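Local coordinates for hypothetical protein (Clostridium sporogenes ATCC 15579, PDB 4QRK) that is of unknown function but is a putative cell adhesion protein with a right-handed beta-helix fold, crystallised with a bound calcium ion, at residues A[16-21]-A[42-47]; A[24-29]-A[102-107]; A[36-41]-A[95-100]; A[122-127]-A[143-148]. One frame throughout, in Å; residues are numbered along the deposited sequence. Where two conformers were deposited one is given.

Interaction 1: residues A[16-21]-A[42-47]; sequences IVEPNG and EEKLMK
V17 CG1 stands anti to its backbone N (chi1 177°), as does L45 CG (chi1 -161°); the two side chains slant across each other, V17 CG1 3.9 Å from L45 CD2. A second methyl of the leucine, CD1, rests on the ring of P19, 3.9 Å from P19 CB. The backbones run antiparallel. V17 N donates to M46 O at 2.9 Å in a nearly straight bond (172°), while V17 O accepts from L45 N at 2.9 Å and, weakly, from M46 N at 3.4 Å. Two residues, L45 and M46, stand opposite the single V17, which makes a classic beta bulge where strand 46-52 begins. Apolar residues suit the face carrying V17 and M46, because both also pack on L72 of the opposing sheet. On the outer face I16 and K47 lie side by side, I16 CG1 being 3.9 Å from K47 CG, and lysine can turn its polar end away to form a salt bridge with E42. K44 and E18 also run alongside each other, and their salt bridge is weak, K44 NZ lying 3.4 Å from E18 OE1. Backbone bonds and apolar contacts therefore carry the pairing, while the charges at the surface probably add only a modest attraction.

Interaction 2: residues A[24-29]-A[102-107]; sequences KTKLNL and PTEIKL
E104, L27 and K24 carry this pairing of two parallel strands in register, neighbouring strands in one sheet of the beta-helix. E104 extends beyond CG and brings its carboxylate between two lysines of strand 24-32. K24 NZ forms a hydrogen-bonded salt bridge with E104 OE2 at 2.9 Å, coming from above the carboxylate plane and 41° out of it. K26 lies alongside, and K26 NZ makes a long salt bridge of 3.9 Å to E104 OE1, which joins the three charges in a network. The aliphatic part of K24 also passes P102, K24 CG lying 3.3 Å from P102 O. On the other face L27 reaches the interior, where a leucine suits a place lined by I105, L72 and L97; L27 CD2 approaches I105 CG2 at 4.2 Å. Its backbone is bonded both ways, L27 N to E104 O at 2.9 Å and K106 N to L27 O at 2.8 Å. One acid shared by two bases would be expected to favour the ionised carboxylate and to ease repulsion between the lysines.

Interaction 3: residues A[36-41]-A[95-100]; sequences LNISGN and INLNEK
I38 and I95 lie side by side and point the same way, into the interior of the right-handed beta-helix, where strands 35-42 and 91-98 pair in parallel. L97 and L36 meet this pair at a slant. L97 leans across I38, with L97 CD1 3.8 Å from I38 CG2, and L36 slants across I95, where L36 CD1 meets I95 CD1 at 4.0 Å. Bulky aliphatic groups fit this inner face, since I95 and L97 also pack on M46, and I38 and I95 on L29. Between the backbones I95 N bonds to N37 O, S39 N to I95 O and L97 N to S39 O.

The outer face is polar. S39 OG sits between its backbone N and carbonyl carbon (chi1 72°), the crowded position, from which it donates to G40 O and accepts from N96 ND2 at 2.9 Å; that bond is bent, at 133° about the hydrogen. N96 thus has its amide nitrogen held by the serine, while N96 OD1 takes a weak bond from K47. Past the G40-L97 pair E99, extended beyond CG, reaches back to the backbone of 36-41. Glycine suits its place there, since a beta carbon at G40 would collide with E99 OE2. N41 N donates to E99 OE2 at 2.8 Å, meeting the oxygen on its anti side, 24° out of the carboxylate plane.

Interaction 4: residues A[122-127]-A[143-148]; sequences NLKELN and YKNNVK
K124 and N145 cross at about a right angle, the lysine bending at chi2 (-64°) to bring CD within 3.6 Å of N145 ND2. N145 CG stands between its own backbone N and carbonyl carbon (chi1 38°), and the amide faces K124. The modelled 2.5 Å between K124 NZ and N145 OD1 is too short to take at face value, though the pairing of ammonium and carbonyl makes sense; K124 NZ also bonds to N122 OD1, from above that carbonyl plane, while N122 ND2 bonds to K100 O. Asparagine serves at N145 because its other end donates as well, N145 ND2 binding N146 O at 3.1 Å and, weakly, L123 O. In the right-handed beta-helix this is the turn leading into strand 147-153, which joins strand 123-130 in parallel through K148 N to K124 O at 3.2 Å and L126 N to K148 O at 3.0 Å. A water donates to both K124 O and N146 O. L123 meets V147 at about a right angle, L123 CD2 lying 4.0 Å from V147 CG1, and L123 CB approaches Y143 CE1 at 4.0 Å. Tyrosine suits this buried spot because its ring packs on aliphatic groups while Y143 OH bonds to L118 O.

The four contacts are spread over two facing sheets of the beta-helix. Interactions 1 and 3 share one sheet, meeting where strands 46-52 and 91-98 are neighbours; interactions 2 and 4 share the other, joined by strands 103-110 and 123-130. Centres of these pairs are 11 Å apart, as are those of interactions 2 and 3, which face each other through the apolar interior (L29 on I38, L97 on I105). Interactions 1 and 4 stand 20 Å apart without touching. Along the chain interaction 1 crosses 2 and 3, interaction 3 is nested within 2, and interaction 4 follows them all. The N-terminal part is thus interlaced, and strands 103-110, 123-130 and 147-153 then follow one another in chain order.

Interaction 1: residues A[16-21]-A[42-47]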
loop_
_atom_site.group_PDB
_atom_site.type_symbol
_atom_site.label_atom_id
_atom_site.label_comp_id
_atom_site.label_asym_id
_atom_site.label_seq_id
_atom_site.Cartn_x
_atom_site.Cartn_y
_atom_site.Cartn_z
ATOM N N ILE A 16 -8.370 -15.228 -8.668
ATOM C CA ILE A 16 -7.025 -15.466 -9.158
ATOM C C ILE A 16 -6.927 -14.839 -10.535
ATOM O O ILE A 16 -7.792 -15.047 -11.379
ATOM C CB ILE A 16 -6.770 -16.954 -9.284
ATOM C CG1 ILE A 16 -6.692 -17.591 -7.907
ATOM C CG2 ILE A 16 -5.480 -17.216 -10.062
ATOM C CD1 ILE A 16 -6.830 -19.075 -7.936
ATOM N N VAL A 17 -5.870 -14.078 -10.753
ATOM C CA VAL A 17 -5.667 -13.381 -12.015
ATOM C C VAL A 17 -4.372 -13.869 -12.676
ATOM O O VAL A 17 -3.317 -13.841 -12.051
ATOM C CB VAL A 17 -5.613 -11.872 -11.787
ATOM C CG1 VAL A 17 -5.315 -11.150 -13.098
ATOM C CG2 VAL A 17 -6.923 -11.403 -11.156
ATOM N N GLU A 18 -4.459 -14.346 -13.925
ATOM C CA GLU A 18 -3.251 -14.753 -14.684
ATOM C C GLU A 18 -2.744 -13.573 -15.508
ATOM O O GLU A 18 -3.525 -12.719 -15.906
ATOM C CB GLU A 18 -3.556 -15.893 -15.659
ATOM C CG GLU A 18 -4.375 -17.018 -15.083
ATOM C CD GLU A 18 -3.648 -18.330 -15.128
ATOM O OE1 GLU A 18 -2.404 -18.328 -15.013
ATOM O OE2 GLU A 18 -4.323 -19.364 -15.282
ATOM N N PRO A 19 -1.439 -13.512 -15.785
ATOM C CA PRO A 19 -0.996 -12.263 -16.442
ATOM C C PRO A 19 -1.560 -12.041 -17.851
ATOM O O PRO A 19 -1.823 -10.893 -18.213
ATOM C CB PRO A 19 0.529 -12.386 -16.479
ATOM C CG PRO A 19 0.837 -13.843 -16.179
ATOM C CD PRO A 19 -0.320 -14.385 -15.387
ATOM N N ASN A 20 -1.764 -13.120 -18.609
ATOM C CA ASN A 20 -2.302 -13.019 -19.967
ATOM C C ASN A 20 -1.565 -11.965 -20.824
ATOM O O ASN A 20 -2.184 -11.090 -21.423
ATOM C CB ASN A 20 -3.804 -12.721 -19.905
ATOM C CG ASN A 20 -4.500 -12.880 -21.270
ATOM O OD1 ASN A 20 -4.126 -13.732 -22.096
ATOM N ND2 ASN A 20 -5.515 -12.049 -21.507
ATOM N N GLY A 21 -0.238 -12.017 -20.852
ATOM C CA GLY A 21 0.516 -11.093 -21.684
ATOM C C GLY A 21 1.036 -9.838 -21.013
ATOM O O GLY A 21 1.800 -9.103 -21.613
ATOM N N GLU A 42 2.913 -15.163 -4.610
ATOM C CA GLU A 42 1.947 -15.678 -5.581
ATOM C C GLU A 42 2.666 -15.973 -6.887
ATOM O O GLU A 42 3.477 -15.161 -7.336
ATOM C CB GLU A 42 0.841 -14.658 -5.834
ATOM C CG GLU A 42 -0.135 -15.056 -6.942
ATOM C CD GLU A 42 -0.674 -16.505 -6.783
ATOM O OE1 GLU A 42 -0.887 -16.949 -5.637
ATOM O OE2 GLU A 42 -0.874 -17.208 -7.802
ATOM N N GLU A 43 2.328 -17.096 -7.526
ATOM C CA GLU A 43 2.919 -17.457 -8.826
ATOM C C GLU A 43 2.290 -16.768 -10.037
ATOM O O GLU A 43 2.981 -16.370 -10.995
ATOM C CB GLU A 43 2.842 -18.974 -9.026
ATOM C CG GLU A 43 3.817 -19.752 -8.157
ATOM C CD GLU A 43 5.213 -19.857 -8.775
ATOM O OE1 GLU A 43 6.046 -18.938 -8.567
ATOM O OE2 GLU A 43 5.474 -20.872 -9.467
ATOM N N LYS A 44 0.974 -16.651 -10.012
ATOM C CA LYS A 44 0.247 -15.955 -11.073
ATOM C C LYS A 44 0.368 -14.442 -10.797
ATOM O O LYS A 44 1.243 -14.027 -10.064
ATOM C CB LYS A 44 -1.221 -16.415 -11.122
ATOM C CG LYS A 44 -1.453 -17.963 -11.286
ATOM C CD LYS A 44 -0.709 -18.545 -12.486
ATOM C CE LYS A 44 -0.923 -20.077 -12.608
ATOM N NZ LYS A 44 -2.369 -20.451 -12.412
ATOM N N LEU A 45 -0.482 -13.614 -11.389
ATOM C CA LEU A 45 -0.348 -12.172 -11.211
ATOM C C LEU A 45 -0.750 -11.737 -9.792
ATOM O O LEU A 45 -0.025 -10.983 -9.117
ATOM C CB LEU A 45 -1.186 -11.443 -12.255
ATOM C CG LEU A 45 -0.796 -9.983 -12.493
ATOM C CD1 LEU A 45 0.281 -9.917 -13.534
ATOM C CD2 LEU A 45 -1.986 -9.149 -12.921
HETATM N N MSE A 46 -1.905 -12.237 -9.362
HETATM C CA MSE A 46 -2.503 -11.911 -8.084
HETATM C C MSE A 46 -3.448 -13.032 -7.677
HETATM O O MSE A 46 -4.098 -13.639 -8.539
HETATM C CB MSE A 46 -3.304 -10.611 -8.229
HETATM C CG MSE A 46 -4.033 -10.152 -6.989
HETATM SE SE MSE A 46 -5.954 -10.586 -6.950
HETATM C CE MSE A 46 -6.326 -10.091 -5.155
ATOM N N LYS A 47 -3.526 -13.298 -6.368
ATOM C CA LYS A 47 -4.513 -14.184 -5.805
ATOM C C LYS A 47 -5.054 -13.457 -4.605
ATOM O O LYS A 47 -4.309 -12.842 -3.829
ATOM C CB LYS A 47 -3.888 -15.517 -5.388
ATOM C CG LYS A 47 -4.867 -16.425 -4.643
ATOM C CD LYS A 47 -4.258 -17.723 -4.147
ATOM C CE LYS A 47 -3.325 -17.533 -2.953
ATOM N NZ LYS A 47 -1.854 -17.694 -3.316
#

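Interaction 2: residues A[24-29]-A[102-107]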
loop_
_atom_site.group_PDB
_atom_site.type_symbol
_atom_site.label_atom_id
_atom_site.label_comp_id
_atom_site.label_asym_id
_atom_site.label_seq_id
_atom_site.Cartn_x
_atom_site.Cartn_y
_atom_site.Cartn_z
ATOM N N LYS A 24 3.837 -5.643 -17.032
ATOM C CA LYS A 24 3.845 -4.800 -15.861
ATOM C C LYS A 24 2.440 -4.911 -15.218
ATOM O O LYS A 24 1.450 -5.099 -15.923
ATOM C CB LYS A 24 4.219 -3.363 -16.233
ATOM C CG LYS A 24 4.103 -2.364 -15.044
ATOM C CD LYS A 24 4.180 -0.899 -15.460
ATOM C CE LYS A 24 5.542 -0.291 -15.153
ATOM N NZ LYS A 24 5.598 1.161 -15.500
ATOM N N THR A 25 2.373 -4.867 -13.890
ATOM C CA THR A 25 1.090 -4.821 -13.163
ATOM C C THR A 25 0.837 -3.394 -12.667
ATOM O O THR A 25 1.702 -2.781 -12.034
ATOM C CB THR A 25 1.094 -5.717 -11.913
ATOM O OG1 THR A 25 1.229 -7.082 -12.291
ATOM C CG2 THR A 25 -0.203 -5.576 -11.139
ATOM N N LYS A 26 -0.355 -2.880 -12.951
ATOM C CA LYS A 26 -0.825 -1.626 -12.354
ATOM C C LYS A 26 -2.075 -1.951 -11.531
ATOM O O LYS A 26 -3.138 -2.188 -12.076
ATOM C CB LYS A 26 -1.139 -0.589 -13.425
ATOM C CG LYS A 26 0.074 -0.076 -14.180
ATOM C CD LYS A 26 -0.263 1.196 -14.989
ATOM C CE LYS A 26 0.988 1.854 -15.584
ATOM N NZ LYS A 26 0.712 3.233 -16.094
ATOM N N LEU A 27 -1.894 -2.025 -10.224
ATOM C CA LEU A 27 -2.938 -2.449 -9.302
ATOM C C LEU A 27 -3.599 -1.209 -8.730
ATOM O O LEU A 27 -2.930 -0.279 -8.240
ATOM C CB LEU A 27 -2.354 -3.322 -8.193
ATOM C CG LEU A 27 -3.283 -3.818 -7.081
ATOM C CD1 LEU A 27 -4.317 -4.701 -7.655
ATOM C CD2 LEU A 27 -2.514 -4.561 -5.973
ATOM N N ASN A 28 -4.921 -1.167 -8.842
ATOM C CA ASN A 28 -5.667 -0.028 -8.359
ATOM C C ASN A 28 -6.748 -0.536 -7.436
ATOM O O ASN A 28 -7.606 -1.315 -7.844
ATOM C CB ASN A 28 -6.201 0.803 -9.537
ATOM C CG ASN A 28 -7.028 2.013 -9.073
ATOM O OD1 ASN A 28 -6.683 2.670 -8.106
ATOM N ND2 ASN A 28 -8.120 2.296 -9.767
ATOM N N LEU A 29 -6.662 -0.150 -6.161
ATOM C CA LEU A 29 -7.563 -0.674 -5.125
ATOM C C LEU A 29 -8.429 0.449 -4.512
ATOM O O LEU A 29 -7.928 1.501 -4.108
ATOM C CB LEU A 29 -6.768 -1.380 -4.022
ATOM C CG LEU A 29 -5.913 -2.583 -4.422
ATOM C CD1 LEU A 29 -5.071 -3.145 -3.284
ATOM C CD2 LEU A 29 -6.740 -3.728 -4.963
ATOM N N PRO A 102 7.279 -6.151 -12.761
ATOM C CA PRO A 102 7.285 -4.741 -12.344
ATOM C C PRO A 102 5.887 -4.290 -11.943
ATOM O O PRO A 102 4.964 -4.523 -12.716
ATOM C CB PRO A 102 7.727 -4.008 -13.624
ATOM C CG PRO A 102 8.559 -5.003 -14.345
ATOM C CD PRO A 102 7.900 -6.323 -14.095
ATOM N N THR A 103 5.750 -3.651 -10.776
ATOM C CA THR A 103 4.442 -3.384 -10.180
ATOM C C THR A 103 4.291 -1.956 -9.662
ATOM O O THR A 103 5.175 -1.430 -9.000
ATOM C CB THR A 103 4.202 -4.349 -8.988
ATOM O OG1 THR A 103 4.179 -5.694 -9.468
ATOM C CG2 THR A 103 2.875 -4.075 -8.304
ATOM N N GLU A 104 3.163 -1.343 -9.998
ATOM C CA GLU A 104 2.744 -0.060 -9.439
ATOM C C GLU A 104 1.466 -0.321 -8.702
ATOM O O GLU A 104 0.651 -1.134 -9.158
ATOM C CB GLU A 104 2.480 0.932 -10.558
ATOM C CG GLU A 104 3.728 1.330 -11.300
ATOM C CD GLU A 104 3.411 2.275 -12.467
ATOM O OE1 GLU A 104 2.254 2.766 -12.541
ATOM O OE2 GLU A 104 4.322 2.517 -13.298
ATOM N N ILE A 105 1.308 0.319 -7.548
ATOM C CA ILE A 105 0.139 0.081 -6.691
ATOM C C ILE A 105 -0.445 1.416 -6.302
ATOM O O ILE A 105 0.271 2.285 -5.844
ATOM C CB ILE A 105 0.483 -0.733 -5.405
ATOM C CG1 ILE A 105 1.055 -2.092 -5.773
ATOM C CG2 ILE A 105 -0.768 -0.980 -4.565
ATOM C CD1 ILE A 105 1.646 -2.844 -4.591
ATOM N N LYS A 106 -1.742 1.571 -6.508
ATOM C CA LYS A 106 -2.454 2.723 -6.062
ATOM C C LYS A 106 -3.600 2.267 -5.178
ATOM O O LYS A 106 -4.361 1.363 -5.536
ATOM C CB LYS A 106 -2.973 3.530 -7.251
ATOM C CG LYS A 106 -3.761 4.735 -6.803
ATOM C CD LYS A 106 -4.447 5.488 -7.941
ATOM C CE LYS A 106 -4.958 6.846 -7.416
ATOM N NZ LYS A 106 -5.691 6.728 -6.107
ATOM N N LEU A 107 -3.675 2.866 -3.999
ATOM C CA LEU A 107 -4.680 2.524 -2.995
ATOM C C LEU A 107 -5.437 3.747 -2.488
ATOM O O LEU A 107 -4.834 4.699 -2.013
ATOM C CB LEU A 107 -4.005 1.873 -1.799
ATOM C CG LEU A 107 -2.942 0.846 -2.149
ATOM C CD1 LEU A 107 -2.270 0.335 -0.929
ATOM C CD2 LEU A 107 -3.613 -0.291 -2.824
#

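Interaction 3: residues A[36-41]-A[95-100]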
loop_
_atom_site.group_PDB
_atom_site.type_symbol
_atom_site.label_atom_id
_atom_site.label_comp_id
_atom_site.label_asym_id
_atom_site.label_seq_id
_atom_site.Cartn_x
_atom_site.Cartn_y
_atom_site.Cartn_z
ATOM N N LEU A 36 -7.343 -4.522 4.916
ATOM C CA LEU A 36 -6.717 -4.881 3.656
ATOM C C LEU A 36 -5.291 -5.325 3.941
ATOM O O LEU A 36 -4.514 -4.551 4.489
ATOM C CB LEU A 36 -6.684 -3.652 2.740
ATOM C CG LEU A 36 -5.827 -3.711 1.485
ATOM C CD1 LEU A 36 -6.203 -4.856 0.603
ATOM C CD2 LEU A 36 -5.975 -2.388 0.713
ATOM N N ASN A 37 -4.940 -6.541 3.505
ATOM C CA ASN A 37 -3.623 -7.133 3.702
ATOM C C ASN A 37 -3.028 -7.583 2.384
ATOM O O ASN A 37 -3.663 -8.287 1.604
ATOM C CB ASN A 37 -3.713 -8.336 4.612
ATOM C CG ASN A 37 -4.260 -8.009 5.979
ATOM O OD1 ASN A 37 -3.835 -7.048 6.667
ATOM N ND2 ASN A 37 -5.222 -8.800 6.387
ATOM N N ILE A 38 -1.830 -7.117 2.108
ATOM C CA ILE A 38 -1.152 -7.439 0.858
ATOM C C ILE A 38 0.220 -7.977 1.141
ATOM O O ILE A 38 0.962 -7.450 2.004
ATOM C CB ILE A 38 -1.000 -6.223 -0.055
ATOM C CG1 ILE A 38 -2.375 -5.580 -0.334
ATOM C CG2 ILE A 38 -0.302 -6.635 -1.346
ATOM C CD1 ILE A 38 -2.255 -4.345 -1.242
ATOM N N SER A 39 0.566 -9.020 0.403
ATOM C CA SER A 39 1.898 -9.622 0.471
ATOM C C SER A 39 2.358 -10.071 -0.887
ATOM O O SER A 39 1.616 -9.998 -1.871
ATOM C CB SER A 39 1.877 -10.842 1.379
ATOM O OG SER A 39 1.196 -11.926 0.754
ATOM N N GLY A 40 3.585 -10.588 -0.944
ATOM C CA GLY A 40 4.001 -11.371 -2.098
ATOM C C GLY A 40 3.520 -12.833 -1.983
ATOM O O GLY A 40 2.430 -13.122 -1.455
ATOM N N ASN A 41 4.349 -13.738 -2.492
ATOM C CA ASN A 41 4.111 -15.198 -2.463
ATOM C C ASN A 41 3.005 -15.707 -3.393
ATOM O O ASN A 41 2.209 -16.558 -2.998
ATOM C CB ASN A 41 3.860 -15.673 -1.004
ATOM C CG ASN A 41 4.465 -17.072 -0.731
ATOM O OD1 ASN A 41 5.419 -17.478 -1.384
ATOM N ND2 ASN A 41 3.898 -17.795 0.224
ATOM N N ILE A 95 -4.539 -10.226 -0.117
ATOM C CA ILE A 95 -4.048 -10.279 -1.484
ATOM C C ILE A 95 -2.596 -10.753 -1.561
ATOM O O ILE A 95 -1.747 -10.241 -0.819
ATOM C CB ILE A 95 -4.178 -8.875 -2.125
ATOM C CG1 ILE A 95 -5.682 -8.526 -2.256
ATOM C CG2 ILE A 95 -3.471 -8.815 -3.485
ATOM C CD1 ILE A 95 -5.926 -7.118 -2.713
ATOM N N ASN A 96 -2.324 -11.740 -2.420
ATOM C CA ASN A 96 -0.948 -12.172 -2.683
ATOM C C ASN A 96 -0.567 -11.717 -4.088
ATOM O O ASN A 96 -1.325 -11.950 -5.055
ATOM C CB ASN A 96 -0.712 -13.711 -2.623
ATOM C CG ASN A 96 -1.100 -14.375 -1.315
ATOM O OD1 ASN A 96 -1.590 -15.523 -1.339
ATOM N ND2 ASN A 96 -0.866 -13.728 -0.188
ATOM N N LEU A 97 0.610 -11.109 -4.219
ATOM C CA LEU A 97 1.060 -10.549 -5.487
ATOM C C LEU A 97 2.323 -11.238 -6.025
ATOM O O LEU A 97 3.166 -11.728 -5.269
ATOM C CB LEU A 97 1.397 -9.051 -5.318
ATOM C CG LEU A 97 0.214 -8.104 -5.057
ATOM C CD1 LEU A 97 0.735 -6.669 -4.962
ATOM C CD2 LEU A 97 -0.821 -8.253 -6.142
ATOM N N ASN A 98 2.454 -11.213 -7.347
ATOM C CA ASN A 98 3.596 -11.789 -8.021
ATOM C C ASN A 98 4.842 -11.007 -7.615
ATOM O O ASN A 98 4.775 -9.776 -7.476
ATOM C CB ASN A 98 3.405 -11.684 -9.523
ATOM C CG ASN A 98 4.503 -12.390 -10.285
ATOM O OD1 ASN A 98 5.539 -11.795 -10.637
ATOM N ND2 ASN A 98 4.309 -13.686 -10.496
ATOM N N GLU A 99 5.954 -11.713 -7.413
ATOM C CA GLU A 99 7.200 -11.106 -6.928
ATOM C C GLU A 99 8.188 -10.642 -8.013
ATOM O O GLU A 99 9.172 -9.932 -7.695
ATOM C CB GLU A 99 7.911 -12.075 -5.976
ATOM C CG GLU A 99 7.111 -12.287 -4.731
ATOM C CD GLU A 99 7.774 -13.194 -3.721
ATOM O OE1 GLU A 99 8.933 -13.628 -3.915
ATOM O OE2 GLU A 99 7.092 -13.485 -2.719
ATOM N N LYS A 100 7.949 -11.033 -9.264
ATOM C CA LYS A 100 8.898 -10.734 -10.360
ATOM C C LYS A 100 8.447 -9.588 -11.260
ATOM O O LYS A 100 9.264 -8.779 -11.746
ATOM C CB LYS A 100 9.146 -11.994 -11.232
ATOM C CG LYS A 100 9.880 -13.114 -10.506
ATOM C CD LYS A 100 10.388 -14.193 -11.475
ATOM C CE LYS A 100 11.264 -15.248 -10.785
ATOM N NZ LYS A 100 12.511 -14.673 -10.203
#

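Interaction 4: residues A[122-127]-A[143-148]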
loop_
_atom_site.group_PDB
_atom_site.type_symbol
_atom_site.label_atom_id
_atom_site.label_comp_id
_atom_site.label_asym_id
_atom_site.label_seq_id
_atom_site.Cartn_x
_atom_site.Cartn_y
_atom_site.Cartn_z
ATOM N N ASN A 122 8.673 -6.503 -6.964
ATOM C CA ASN A 122 9.434 -5.663 -7.878
ATOM C C ASN A 122 8.721 -4.329 -8.008
ATOM O O ASN A 122 8.133 -4.005 -9.029
ATOM C CB ASN A 122 9.524 -6.343 -9.236
ATOM C CG ASN A 122 10.502 -5.661 -10.197
ATOM O OD1 ASN A 122 11.191 -4.710 -9.849
ATOM N ND2 ASN A 122 10.543 -6.157 -11.423
ATOM N N LEU A 123 8.755 -3.563 -6.929
ATOM C CA LEU A 123 7.936 -2.380 -6.800
ATOM C C LEU A 123 8.526 -1.200 -7.564
ATOM O O LEU A 123 9.721 -0.927 -7.464
ATOM C CB LEU A 123 7.806 -2.051 -5.323
ATOM C CG LEU A 123 6.874 -0.923 -4.937
ATOM C CD1 LEU A 123 5.450 -1.268 -5.348
ATOM C CD2 LEU A 123 7.008 -0.633 -3.415
ATOM N N LYS A 124 7.681 -0.467 -8.291
ATOM C CA LYS A 124 8.127 0.779 -8.939
ATOM C C LYS A 124 7.484 1.998 -8.269
ATOM O O LYS A 124 8.112 3.027 -8.084
ATOM C CB LYS A 124 7.756 0.818 -10.425
ATOM C CG LYS A 124 8.173 -0.399 -11.232
ATOM C CD LYS A 124 9.680 -0.585 -11.318
ATOM C CE LYS A 124 10.015 -2.070 -11.422
ATOM N NZ LYS A 124 11.378 -2.376 -11.937
ATOM N N GLU A 125 6.207 1.909 -7.963
ATOM C CA GLU A 125 5.555 3.070 -7.407
ATOM C C GLU A 125 4.436 2.629 -6.521
ATOM O O GLU A 125 3.786 1.619 -6.797
ATOM C CB GLU A 125 5.059 4.020 -8.517
ATOM C CG GLU A 125 4.402 5.274 -7.956
ATOM C CD GLU A 125 4.286 6.397 -8.988
ATOM O OE1 GLU A 125 4.749 6.190 -10.132
ATOM O OE2 GLU A 125 3.728 7.473 -8.643
ATOM N N LEU A 126 4.244 3.375 -5.440
ATOM C CA LEU A 126 3.159 3.140 -4.504
ATOM C C LEU A 126 2.551 4.471 -4.141
ATOM O O LEU A 126 3.277 5.398 -3.791
ATOM C CB LEU A 126 3.678 2.512 -3.237
ATOM C CG LEU A 126 2.654 2.283 -2.122
ATOM C CD1 LEU A 126 1.618 1.234 -2.518
ATOM C CD2 LEU A 126 3.366 1.869 -0.828
ATOM N N ASN A 127 1.238 4.569 -4.307
ATOM C CA ASN A 127 0.457 5.708 -3.880
ATOM C C ASN A 127 -0.655 5.234 -2.976
ATOM O O ASN A 127 -1.475 4.395 -3.377
ATOM C CB ASN A 127 -0.155 6.433 -5.089
ATOM C CG ASN A 127 0.876 7.228 -5.841
ATOM O OD1 ASN A 127 1.244 8.327 -5.428
ATOM N ND2 ASN A 127 1.407 6.648 -6.905
ATOM N N TYR A 143 15.394 -3.108 -3.787
ATOM C CA TYR A 143 14.796 -2.797 -5.080
ATOM C C TYR A 143 15.902 -2.516 -6.131
ATOM O O TYR A 143 16.953 -1.959 -5.819
ATOM C CB TYR A 143 13.773 -1.656 -4.937
ATOM C CG TYR A 143 12.700 -2.013 -3.910
ATOM C CD1 TYR A 143 11.814 -3.064 -4.128
ATOM C CD2 TYR A 143 12.630 -1.348 -2.698
ATOM C CE1 TYR A 143 10.860 -3.405 -3.168
ATOM C CE2 TYR A 143 11.704 -1.667 -1.752
ATOM C CZ TYR A 143 10.821 -2.701 -1.980
ATOM O OH TYR A 143 9.913 -2.996 -0.989
ATOM N N LYS A 144 15.670 -2.967 -7.356
ATOM C CA LYS A 144 16.667 -2.892 -8.416
ATOM C C LYS A 144 16.422 -1.733 -9.367
ATOM O O LYS A 144 16.946 -1.684 -10.462
ATOM C CB LYS A 144 16.718 -4.228 -9.166
ATOM C CG LYS A 144 17.299 -5.381 -8.317
ATOM C CD LYS A 144 18.643 -4.998 -7.630
ATOM C CE LYS A 144 19.287 -6.174 -6.895
ATOM N NZ LYS A 144 18.407 -6.735 -5.824
ATOM N N ASN A 145 15.640 -0.779 -8.920
ATOM C CA ASN A 145 15.408 0.424 -9.678
ATOM C C ASN A 145 14.962 1.453 -8.667
ATOM O O ASN A 145 14.760 1.125 -7.488
ATOM C CB ASN A 145 14.293 0.152 -10.647
ATOM C CG ASN A 145 13.244 -0.706 -10.026
ATOM O OD1 ASN A 145 13.164 -1.908 -10.298
ATOM N ND2 ASN A 145 12.453 -0.115 -9.131
ATOM N N ASN A 146 14.821 2.693 -9.102
ATOM C CA ASN A 146 14.289 3.720 -8.238
ATOM C C ASN A 146 12.836 3.455 -7.928
ATOM O O ASN A 146 12.122 2.897 -8.749
ATOM C CB ASN A 146 14.431 5.064 -8.903
ATOM C CG ASN A 146 15.872 5.435 -9.100
ATOM O OD1 ASN A 146 16.713 5.214 -8.215
ATOM N ND2 ASN A 146 16.183 5.968 -10.265
ATOM N N VAL A 147 12.409 3.865 -6.743
ATOM C CA VAL A 147 11.030 3.632 -6.300
ATOM C C VAL A 147 10.488 4.943 -5.759
ATOM O O VAL A 147 11.194 5.686 -5.076
ATOM C CB VAL A 147 10.973 2.562 -5.199
ATOM C CG1 VAL A 147 9.495 2.230 -4.796
ATOM C CG2 VAL A 147 11.681 1.335 -5.607
ATOM N N LYS A 148 9.223 5.212 -6.059
ATOM C CA LYS A 148 8.529 6.408 -5.626
ATOM C C LYS A 148 7.394 5.963 -4.715
ATOM O O LYS A 148 6.598 5.128 -5.097
ATOM C CB LYS A 148 7.991 7.134 -6.869
ATOM C CG LYS A 148 7.555 8.539 -6.646
ATOM C CD LYS A 148 8.365 9.509 -7.509
ATOM C CE LYS A 148 8.192 10.979 -7.066
ATOM N NZ LYS A 148 8.897 11.319 -5.771
HETATM O O HOH W 1 13.428 -4.549 -7.539
HETATM O O HOH W 2 9.648 4.730 -9.735
#